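Local coordinates for protein Non-ribosomal peptide synthetase (Methanobrevibacter ruminantium, PDB 6VTJ) that probably releases a carrier-tethered peptide by reducing its thioester with NAD(P)H, through a thiolation-reductase di-domain in an archaeal non-ribosomal peptide synthetase, at residues L321-S326 / K478-Y483; V400-T405 / A472-L477; W115-D120 / P380-V385. All coordinates share one frame; numbering follows the deposited sequence.

Contact 1: L321-S326 / K478-Y483; sequences LMSRYS and KRLFDY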
loop_
_atom_site.group_PDB
_atom_site.type_symbol
_atom_site.label_atom_id
_atom_site.label_comp_id
_atom_site.label_asym_id
_atom_site.label_seq_id
_atom_site.Cartn_x
_atom_site.Cartn_y
_atom_site.Cartn_z
ATOM N N LEU A 321 4.116 1.095 -6.125
ATOM C CA LEU A 321 4.004 2.469 -6.613
ATOM C C LEU A 321 5.361 3.165 -6.546
ATOM O O LEU A 321 5.832 3.519 -5.457
ATOM C CB LEU A 321 2.965 3.239 -5.801
ATOM C CG LEU A 321 1.538 2.694 -5.858
ATOM C CD1 LEU A 321 0.599 3.620 -5.127
ATOM C CD2 LEU A 321 1.073 2.498 -7.298
ATOM N N MET A 322 5.948 3.441 -7.706
ATOM C CA MET A 322 7.322 3.921 -7.797
ATOM C C MET A 322 7.387 5.292 -8.478
ATOM O O MET A 322 6.382 5.855 -8.920
ATOM C CB MET A 322 8.185 2.890 -8.533
ATOM C CG MET A 322 8.556 1.702 -7.630
ATOM S SD MET A 322 9.743 2.179 -6.354
ATOM C CE MET A 322 8.810 2.158 -4.798
ATOM N N SER A 323 8.609 5.807 -8.575
ATOM C CA SER A 323 8.860 7.172 -9.026
ATOM C C SER A 323 8.409 7.394 -10.464
ATOM O O SER A 323 8.356 6.463 -11.281
ATOM C CB SER A 323 10.351 7.485 -8.916
ATOM O OG SER A 323 10.846 6.965 -7.707
ATOM N N ARG A 324 8.111 8.661 -10.768
ATOM C CA ARG A 324 7.679 9.050 -12.108
ATOM C C ARG A 324 8.643 8.540 -13.164
ATOM O O ARG A 324 9.869 8.585 -12.996
ATOM C CB ARG A 324 7.560 10.572 -12.235
ATOM C CG ARG A 324 6.383 11.157 -11.492
ATOM C CD ARG A 324 5.974 12.506 -12.042
ATOM N NE ARG A 324 6.962 13.562 -11.792
ATOM C CZ ARG A 324 6.792 14.560 -10.926
ATOM N NH1 ARG A 324 5.684 14.622 -10.204
ATOM N NH2 ARG A 324 7.733 15.494 -10.772
ATOM N N TYR A 325 8.065 8.049 -14.256
ATOM C CA TYR A 325 8.862 7.667 -15.414
ATOM C C TYR A 325 9.570 8.872 -16.024
ATOM O O TYR A 325 10.732 8.773 -16.455
ATOM C CB TYR A 325 7.965 6.997 -16.453
ATOM C CG TYR A 325 8.726 6.500 -17.658
ATOM C CD1 TYR A 325 9.566 5.396 -17.559
ATOM C CD2 TYR A 325 8.617 7.132 -18.891
ATOM C CE1 TYR A 325 10.280 4.928 -18.674
ATOM C CE2 TYR A 325 9.322 6.670 -20.010
ATOM C CZ TYR A 325 10.142 5.572 -19.897
ATOM O OH TYR A 325 10.833 5.111 -21.001
ATOM N N SER A 326 8.898 10.027 -16.040
ATOM C CA SER A 326 9.418 11.172 -16.777
ATOM C C SER A 326 10.691 11.705 -16.142
ATOM O O SER A 326 11.682 11.939 -16.835
ATOM C CB SER A 326 8.361 12.276 -16.862
ATOM O OG SER A 326 7.924 12.691 -15.570
ATOM N N LYS A 478 18.062 4.739 -13.213
ATOM C CA LYS A 478 19.027 5.772 -12.845
ATOM C C LYS A 478 18.313 7.065 -12.485
ATOM O O LYS A 478 18.642 7.700 -11.468
ATOM C CB LYS A 478 20.038 5.998 -13.965
ATOM C CG LYS A 478 21.037 4.875 -14.096
ATOM C CD LYS A 478 21.939 5.069 -15.302
ATOM C CE LYS A 478 22.839 3.866 -15.484
ATOM N NZ LYS A 478 23.508 3.849 -16.823
ATOM N N ARG A 479 17.294 7.441 -13.276
ATOM C CA ARG A 479 16.478 8.593 -12.911
ATOM C C ARG A 479 15.981 8.434 -11.487
ATOM O O ARG A 479 16.135 9.337 -10.650
ATOM C CB ARG A 479 15.297 8.764 -13.879
ATOM C CG ARG A 479 15.687 9.161 -15.308
ATOM C CD ARG A 479 14.541 9.829 -16.047
ATOM N NE ARG A 479 13.497 8.886 -16.446
ATOM C CZ ARG A 479 13.643 7.957 -17.389
ATOM N NH1 ARG A 479 14.790 7.840 -18.047
ATOM N NH2 ARG A 479 12.636 7.144 -17.684
ATOM N N LEU A 480 15.480 7.235 -11.173
ATOM C CA LEU A 480 14.897 7.001 -9.858
ATOM C C LEU A 480 15.960 7.167 -8.785
ATOM O O LEU A 480 15.789 7.927 -7.814
ATOM C CB LEU A 480 14.280 5.600 -9.817
ATOM C CG LEU A 480 13.543 5.123 -8.565
ATOM C CD1 LEU A 480 12.517 4.092 -8.947
ATOM C CD2 LEU A 480 14.532 4.544 -7.543
ATOM N N PHE A 481 17.110 6.533 -8.998
ATOM C CA PHE A 481 18.120 6.583 -7.963
ATOM C C PHE A 481 18.757 7.963 -7.908
ATOM O O PHE A 481 19.081 8.438 -6.809
ATOM C CB PHE A 481 19.140 5.459 -8.173
ATOM C CG PHE A 481 18.578 4.090 -7.870
ATOM C CD1 PHE A 481 17.890 3.866 -6.699
ATOM C CD2 PHE A 481 18.686 3.059 -8.786
ATOM C CE1 PHE A 481 17.350 2.626 -6.420
ATOM C CE2 PHE A 481 18.154 1.817 -8.518
ATOM C CZ PHE A 481 17.484 1.597 -7.332
ATOM N N ASP A 482 18.841 8.667 -9.049
ATOM C CA ASP A 482 19.417 10.007 -8.985
ATOM C C ASP A 482 18.593 10.858 -8.042
ATOM O O ASP A 482 19.135 11.564 -7.176
ATOM C CB ASP A 482 19.461 10.657 -10.363
ATOM C CG ASP A 482 20.583 10.127 -11.238
ATOM O OD1 ASP A 482 21.382 9.279 -10.792
ATOM O OD2 ASP A 482 20.653 10.568 -12.404
ATOM N N TYR A 483 17.270 10.719 -8.137
ATOM C CA TYR A 483 16.417 11.539 -7.296
ATOM C C TYR A 483 16.696 11.235 -5.832
ATOM O O TYR A 483 16.955 12.144 -5.028
ATOM C CB TYR A 483 14.951 11.306 -7.656
ATOM C CG TYR A 483 14.016 12.094 -6.801
ATOM C CD1 TYR A 483 13.799 13.441 -7.046
ATOM C CD2 TYR A 483 13.351 11.502 -5.731
ATOM C CE1 TYR A 483 12.940 14.179 -6.253
ATOM C CE2 TYR A 483 12.495 12.237 -4.925
ATOM C CZ TYR A 483 12.299 13.578 -5.198
ATOM O OH TYR A 483 11.445 14.313 -4.413
HETATM O O HOH W 1 13.005 8.373 -7.011
HETATM O O HOH W 2 13.698 5.111 -19.562
#
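Ser323 and Leu480 mark the closest backbone approach, with CA atoms 6.1 Å apart, where the chain runs out of strand 313-322 into a loop and meets one side of helix 474-485. Arg479 carries the polar half of the contact. Its chain bends at the third torsion (chi3 -74°), which turns NE back toward the loop, and NE and NH2 both donate to the backbone oxygen of Tyr325, NE and NH2 each lying 2.8 Å from Tyr325 O. This side-on, two-nitrogen grip on one carbonyl fixes the rotation of the guanidinium. The same NH2 sits 3.4 Å above the Tyr325 ring plane, offset toward the rim, and the guanidinium stands almost perpendicular to the ring (89°) in a cation-pi contact. Tyr325 CB points away from the helix, yet its ring reaches back to meet the arginine. A water closes the far end, accepting a hydrogen bond from Arg479 NH2 and hydrogen bonding to Tyr325 OH at 3.2 Å. At the other half Ser323 OG lies 3.4 Å from Leu480 CG, and a second water bridges the serine hydroxyl to the Leu480 carbonyl: Ser323 OG donates to it, and it donates to Leu480 O at 2.9 Å. Met322 SD rests against Leu480 CD1, and the Met322 side chain is about 7 Å from the bound 4'-phosphopantetheine. Around this joint, Met363 of strand 360-365 touches both Met322 and Leu480, Asp367 of helix 366-376 accepts from Tyr325 N, and Phe481 packs against helix 396-403.

Contact 2: V400-T405 / A472-L477; sequences VDALNT and ADEEYL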
loop_
_atom_site.group_PDB
_atom_site.type_symbol
_atom_site.label_atom_id
_atom_site.label_comp_id
_atom_site.label_asym_id
_atom_site.label_seq_id
_atom_site.Cartn_x
_atom_site.Cartn_y
_atom_site.Cartn_z
ATOM N N VAL A 400 20.086 -3.973 -8.751
ATOM C CA VAL A 400 21.461 -3.872 -8.269
ATOM C C VAL A 400 22.417 -3.515 -9.407
ATOM O O VAL A 400 23.397 -2.802 -9.186
ATOM C CB VAL A 400 21.862 -5.166 -7.533
ATOM C CG1 VAL A 400 23.366 -5.300 -7.430
ATOM C CG2 VAL A 400 21.282 -5.148 -6.122
ATOM N N ASP A 401 22.152 -3.965 -10.638
ATOM C CA ASP A 401 22.958 -3.510 -11.766
ATOM C C ASP A 401 22.884 -2.001 -11.901
ATOM O O ASP A 401 23.906 -1.344 -12.142
ATOM C CB ASP A 401 22.511 -4.175 -13.071
ATOM C CG ASP A 401 22.881 -5.656 -13.139
ATOM O OD1 ASP A 401 23.616 -6.139 -12.242
ATOM O OD2 ASP A 401 22.400 -6.346 -14.070
ATOM N N ALA A 402 21.680 -1.432 -11.739
ATOM C CA ALA A 402 21.553 0.029 -11.769
ATOM C C ALA A 402 22.266 0.694 -10.586
ATOM O O ALA A 402 22.921 1.732 -10.745
ATOM C CB ALA A 402 20.079 0.423 -11.790
ATOM N N LEU A 403 22.133 0.131 -9.386
ATOM C CA LEU A 403 22.762 0.748 -8.220
ATOM C C LEU A 403 24.284 0.703 -8.316
ATOM O O LEU A 403 24.964 1.644 -7.901
ATOM C CB LEU A 403 22.300 0.061 -6.943
ATOM C CG LEU A 403 21.028 0.631 -6.335
ATOM C CD1 LEU A 403 20.661 -0.194 -5.114
ATOM C CD2 LEU A 403 21.215 2.110 -5.993
ATOM N N ASN A 404 24.844 -0.366 -8.876
ATOM C CA ASN A 404 26.301 -0.473 -8.925
ATOM C C ASN A 404 26.956 0.522 -9.883
ATOM O O ASN A 404 28.183 0.668 -9.843
ATOM C CB ASN A 404 26.715 -1.895 -9.297
ATOM C CG ASN A 404 26.725 -2.814 -8.109
ATOM O OD1 ASN A 404 26.693 -2.356 -6.969
ATOM N ND2 ASN A 404 26.771 -4.117 -8.359
ATOM N N THR A 405 26.198 1.203 -10.747
ATOM C CA THR A 405 26.835 2.255 -11.538
ATOM C C THR A 405 27.218 3.461 -10.686
ATOM O O THR A 405 27.945 4.336 -11.166
ATOM C CB THR A 405 25.938 2.695 -12.701
ATOM O OG1 THR A 405 24.828 3.449 -12.199
ATOM C CG2 THR A 405 25.428 1.494 -13.472
ATOM N N ALA A 472 10.822 -0.491 -17.074
ATOM C CA ALA A 472 11.700 0.048 -16.036
ATOM C C ALA A 472 13.136 -0.348 -16.372
ATOM O O ALA A 472 13.755 -1.189 -15.717
ATOM C CB ALA A 472 11.290 -0.452 -14.655
ATOM N N ASP A 473 13.652 0.255 -17.449
ATOM C CA ASP A 473 15.018 0.002 -17.891
ATOM C C ASP A 473 16.035 0.738 -17.009
ATOM O O ASP A 473 15.685 1.495 -16.086
ATOM C CB ASP A 473 15.192 0.393 -19.358
ATOM C CG ASP A 473 14.747 1.819 -19.650
ATOM O OD1 ASP A 473 14.682 2.647 -18.718
ATOM O OD2 ASP A 473 14.437 2.111 -20.816
ATOM N N GLU A 474 17.319 0.525 -17.330
ATOM C CA GLU A 474 18.405 1.093 -16.530
ATOM C C GLU A 474 18.300 2.611 -16.440
ATOM O O GLU A 474 18.433 3.187 -15.349
ATOM C CB GLU A 474 19.774 0.688 -17.098
ATOM C CG GLU A 474 20.907 1.055 -16.121
ATOM C CD GLU A 474 22.278 0.461 -16.460
ATOM O OE1 GLU A 474 22.995 1.021 -17.324
ATOM O OE2 GLU A 474 22.649 -0.551 -15.824
ATOM N N GLU A 475 18.019 3.271 -17.568
ATOM C CA GLU A 475 17.859 4.722 -17.558
ATOM C C GLU A 475 16.773 5.139 -16.574
ATOM O O GLU A 475 16.974 6.048 -15.756
ATOM C CB GLU A 475 17.553 5.234 -18.973
ATOM C CG GLU A 475 18.662 4.921 -20.014
ATOM C CD GLU A 475 18.288 3.782 -20.988
ATOM O OE1 GLU A 475 18.249 4.044 -22.218
ATOM O OE2 GLU A 475 18.032 2.629 -20.529
ATOM N N TYR A 476 15.613 4.472 -16.618
ATOM C CA TYR A 476 14.575 4.831 -15.662
ATOM C C TYR A 476 15.080 4.626 -14.244
ATOM O O TYR A 476 14.948 5.518 -13.390
ATOM C CB TYR A 476 13.299 4.028 -15.904
ATOM C CG TYR A 476 12.387 4.062 -14.721
ATOM C CD1 TYR A 476 11.687 5.217 -14.401
ATOM C CD2 TYR A 476 12.245 2.951 -13.899
ATOM C CE1 TYR A 476 10.858 5.253 -13.319
ATOM C CE2 TYR A 476 11.406 2.974 -12.816
ATOM C CZ TYR A 476 10.722 4.127 -12.526
ATOM O OH TYR A 476 9.889 4.153 -11.435
ATOM N N LEU A 477 15.726 3.478 -13.995
ATOM C CA LEU A 477 16.226 3.216 -12.651
ATOM C C LEU A 477 17.252 4.272 -12.255
ATOM O O LEU A 477 17.267 4.730 -11.106
ATOM C CB LEU A 477 16.801 1.796 -12.555
ATOM C CG LEU A 477 15.773 0.651 -12.637
ATOM C CD1 LEU A 477 16.461 -0.716 -12.623
ATOM C CD2 LEU A 477 14.706 0.735 -11.515
#
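The methyl of Ala402 rests on Leu477 as helix 396-403 packs against the first turn of helix 474-485, in the later part of a reductase whose core is a Rossmann-type sheet. The tight spot is small and apolar. Ala402 CB points toward the other helix and comes to 3.6 Å from Leu477 CB, with Leu477 CD1 close behind at 3.9 Å from Ala402 CB. Having only a methyl on this side lets the backbones come near: the CA atoms of Ala402 and Glu474 are 5.8 Å apart. Phe481, one turn further along, also touches Ala402, and Met363 of strand 360-365 lies against Leu477, so this end is buried.

The other side is much looser and faces solvent. Glu474 sets off with CG anti to the backbone N (chi1 -169°) and runs extended toward helix 396-403, but it ends without a polar partner on the opposite segment. Its OE2 stays 4.0 Å from Asp401 O and 4.2 Å from Thr405 CG2, both loose approaches, while OE1 forms a salt bridge with Lys478. That lysine probably offsets some of the repulsion from Asp401, whose OD2 is 6.1 Å from Glu474 OE2.

Two further bonds are local, each kept within its own segment. Thr405 turns its hydroxyl back onto the preceding turn, OG1 donating to Ala402 O at 2.9 Å. In 472-477 Asp473 is the N-cap of helix 474-485, and its OD1 accepts from Tyr476 N at 2.9 Å in a fairly straight bond, with an N-H...O angle of 162°.

Contact 3: W115-D120 / P380-V385; sequences WENFFD and PEKSRV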
loop_
_atom_site.group_PDB
_atom_site.type_symbol
_atom_site.label_atom_id
_atom_site.label_comp_id
_atom_site.label_asym_id
_atom_site.label_seq_id
_atom_site.Cartn_x
_atom_site.Cartn_y
_atom_site.Cartn_z
ATOM N N TRP A 115 -12.671 -10.361 -20.796
ATOM C CA TRP A 115 -12.311 -9.644 -22.010
ATOM C C TRP A 115 -13.534 -9.435 -22.900
ATOM O O TRP A 115 -13.688 -8.376 -23.518
ATOM C CB TRP A 115 -11.217 -10.393 -22.779
ATOM C CG TRP A 115 -11.050 -9.840 -24.150
ATOM C CD1 TRP A 115 -11.564 -10.352 -25.316
ATOM C CD2 TRP A 115 -10.350 -8.637 -24.513
ATOM N NE1 TRP A 115 -11.208 -9.548 -26.382
ATOM C CE2 TRP A 115 -10.469 -8.488 -25.914
ATOM C CE3 TRP A 115 -9.628 -7.678 -23.791
ATOM C CZ2 TRP A 115 -9.895 -7.414 -26.604
ATOM C CZ3 TRP A 115 -9.058 -6.603 -24.481
ATOM C CH2 TRP A 115 -9.200 -6.482 -25.871
ATOM N N GLU A 116 -14.409 -10.442 -22.985
ATOM C CA GLU A 116 -15.561 -10.339 -23.875
ATOM C C GLU A 116 -16.440 -9.158 -23.491
ATOM O O GLU A 116 -16.839 -8.356 -24.349
ATOM C CB GLU A 116 -16.361 -11.640 -23.851
ATOM C CG GLU A 116 -17.591 -11.614 -24.760
ATOM C CD GLU A 116 -18.125 -13.006 -25.065
ATOM O OE1 GLU A 116 -19.271 -13.285 -24.673
ATOM O OE2 GLU A 116 -17.404 -13.811 -25.699
ATOM N N ASN A 117 -16.725 -9.013 -22.196
ATOM C CA ASN A 117 -17.647 -7.955 -21.790
ATOM C C ASN A 117 -17.002 -6.580 -21.859
ATOM O O ASN A 117 -17.694 -5.588 -22.114
ATOM C CB ASN A 117 -18.200 -8.266 -20.400
ATOM C CG ASN A 117 -19.258 -9.354 -20.459
ATOM O OD1 ASN A 117 -19.919 -9.508 -21.492
ATOM N ND2 ASN A 117 -19.407 -10.122 -19.392
ATOM N N PHE A 118 -15.679 -6.489 -21.685
ATOM C CA PHE A 118 -15.020 -5.218 -21.953
ATOM C C PHE A 118 -15.123 -4.859 -23.429
ATOM O O PHE A 118 -15.500 -3.738 -23.795
ATOM C CB PHE A 118 -13.549 -5.260 -21.551
ATOM C CG PHE A 118 -12.739 -4.204 -22.254
ATOM C CD1 PHE A 118 -12.881 -2.874 -21.900
ATOM C CD2 PHE A 118 -11.921 -4.523 -23.318
ATOM C CE1 PHE A 118 -12.172 -1.882 -22.560
ATOM C CE2 PHE A 118 -11.215 -3.534 -23.990
ATOM C CZ PHE A 118 -11.337 -2.219 -23.607
ATOM N N PHE A 119 -14.784 -5.809 -24.297
ATOM C CA PHE A 119 -14.715 -5.505 -25.716
ATOM C C PHE A 119 -16.100 -5.207 -26.289
ATOM O O PHE A 119 -16.246 -4.312 -27.133
ATOM C CB PHE A 119 -14.046 -6.662 -26.451
ATOM C CG PHE A 119 -13.861 -6.417 -27.906
ATOM C CD1 PHE A 119 -12.813 -5.640 -28.357
ATOM C CD2 PHE A 119 -14.738 -6.958 -28.824
ATOM C CE1 PHE A 119 -12.632 -5.408 -29.710
ATOM C CE2 PHE A 119 -14.568 -6.721 -30.182
ATOM C CZ PHE A 119 -13.506 -5.947 -30.616
ATOM N N ASP A 120 -17.132 -5.916 -25.827
ATOM C CA ASP A 120 -18.465 -5.689 -26.367
ATOM C C ASP A 120 -19.204 -4.534 -25.712
ATOM O O ASP A 120 -20.159 -4.026 -26.305
ATOM C CB ASP A 120 -19.331 -6.939 -26.223
ATOM C CG ASP A 120 -18.800 -8.106 -27.002
ATOM O OD1 ASP A 120 -17.999 -7.906 -27.951
ATOM O OD2 ASP A 120 -19.187 -9.238 -26.647
ATOM N N PRO A 380 -16.519 -0.431 -19.574
ATOM C CA PRO A 380 -17.964 -0.704 -19.426
ATOM C C PRO A 380 -18.355 -1.184 -18.031
ATOM O O PRO A 380 -17.528 -1.671 -17.253
ATOM C CB PRO A 380 -18.224 -1.799 -20.469
ATOM C CG PRO A 380 -17.074 -1.668 -21.476
ATOM C CD PRO A 380 -15.902 -1.286 -20.613
ATOM N N GLU A 381 -19.662 -1.101 -17.744
ATOM C CA GLU A 381 -20.179 -1.401 -16.398
ATOM C C GLU A 381 -19.756 -2.783 -15.875
ATOM O O GLU A 381 -19.459 -2.938 -14.682
ATOM C CB GLU A 381 -21.711 -1.285 -16.393
ATOM C CG GLU A 381 -22.327 -0.875 -15.049
ATOM C CD GLU A 381 -22.313 -1.992 -14.017
ATOM N N LYS A 382 -19.756 -3.810 -16.730
ATOM C CA LYS A 382 -19.384 -5.146 -16.248
ATOM C C LYS A 382 -17.884 -5.314 -16.016
ATOM O O LYS A 382 -17.472 -6.322 -15.422
ATOM C CB LYS A 382 -19.866 -6.221 -17.235
ATOM C CG LYS A 382 -21.382 -6.280 -17.398
ATOM C CD LYS A 382 -21.799 -7.364 -18.383
ATOM C CE LYS A 382 -23.298 -7.649 -18.256
ATOM N NZ LYS A 382 -23.690 -8.901 -18.966
ATOM N N SER A 383 -17.051 -4.388 -16.480
ATOM C CA SER A 383 -15.607 -4.476 -16.237
ATOM C C SER A 383 -15.336 -3.840 -14.887
ATOM O O SER A 383 -15.161 -2.625 -14.777
ATOM C CB SER A 383 -14.827 -3.788 -17.348
ATOM O OG SER A 383 -15.172 -4.339 -18.610
ATOM N N ARG A 384 -15.283 -4.669 -13.843
ATOM C CA ARG A 384 -15.298 -4.156 -12.479
ATOM C C ARG A 384 -13.957 -4.179 -11.755
ATOM O O ARG A 384 -13.755 -3.362 -10.854
ATOM C CB ARG A 384 -16.327 -4.929 -11.652
ATOM C CG ARG A 384 -17.762 -4.454 -11.910
ATOM C CD ARG A 384 -18.806 -5.210 -11.043
ATOM N NE ARG A 384 -20.155 -4.828 -11.448
ATOM C CZ ARG A 384 -20.923 -5.508 -12.310
ATOM N NH1 ARG A 384 -20.498 -6.640 -12.862
ATOM N NH2 ARG A 384 -22.130 -5.050 -12.620
ATOM N N VAL A 385 -13.028 -5.062 -12.108
ATOM C CA VAL A 385 -11.830 -5.265 -11.303
ATOM C C VAL A 385 -10.621 -5.319 -12.220
ATOM O O VAL A 385 -10.635 -6.014 -13.241
ATOM C CB VAL A 385 -11.913 -6.547 -10.454
ATOM C CG1 VAL A 385 -10.583 -6.798 -9.761
ATOM C CG2 VAL A 385 -13.036 -6.452 -9.416
#
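A slanted meeting of Phe118 with Pro380 joins the short helix 115-120 to a type I beta turn, Pro380 to Ser383, in the link between helix 366-376 and strand 385-388 of the Rossmann-type sheet. Pro380 presents its CG and CD corner: CD is 3.6 Å from Phe118 CD1, neither squarely over the face nor at the edge, while CG lies 3.5 Å from Phe118 O at the helix backbone. The phenyl ring gets there because CG is anti to the backbone N (chi1 159°), and it also touches Ile461 and Ser464 of helix 456-464, so it is wedged between that helix and the turn. An alanine at Pro380 would lose CG and CD and would probably open a gap beside Phe118 CD1 and over the Phe118 carbonyl, leaving the phenyl ring freer to shift.

Asn117 and Lys382 make the more exposed half. Lys382 runs extended past the amide, and CD makes its nearest approach: it is 3.8 Å from Asn117 ND2 and equally far from Asn117 CG. The amide's polar business lies elsewhere, ND2 donating to Glu112 O just ahead of the helix. Arg384, just after the turn, forms a salt bridge with the Glu112 carboxylate. Between the two pairs sits Ser383, pointing at the helix, its hydroxyl near the plane of the Phe118 ring at the edge; OG lies 3.5 Å from both CA and CB of Phe118.

In the fold
Starting from the N terminus, helix 115-120 waits until the chain has built most of the sheet and returns at 380-385, closing contact 3. Before that, 321-326 has opened contact 1 at the end of strand 313-322, so contacts 3 and 1 cross. The chain then opens contact 2 at 400-405, closes it at 472-477 and closes contact 1 straight afterwards at 478-483; contact 2 thus sits wholly within contact 1's span and in series with contact 3. Helix 474-485 serves contacts 1 and 2, and Tyr476 OH probably hydrogen bonds to Ser323 O between them. Contact 3 joins helix 115-120 to the loop before strand 385-388, its centre about 33 Å from that of contact 1.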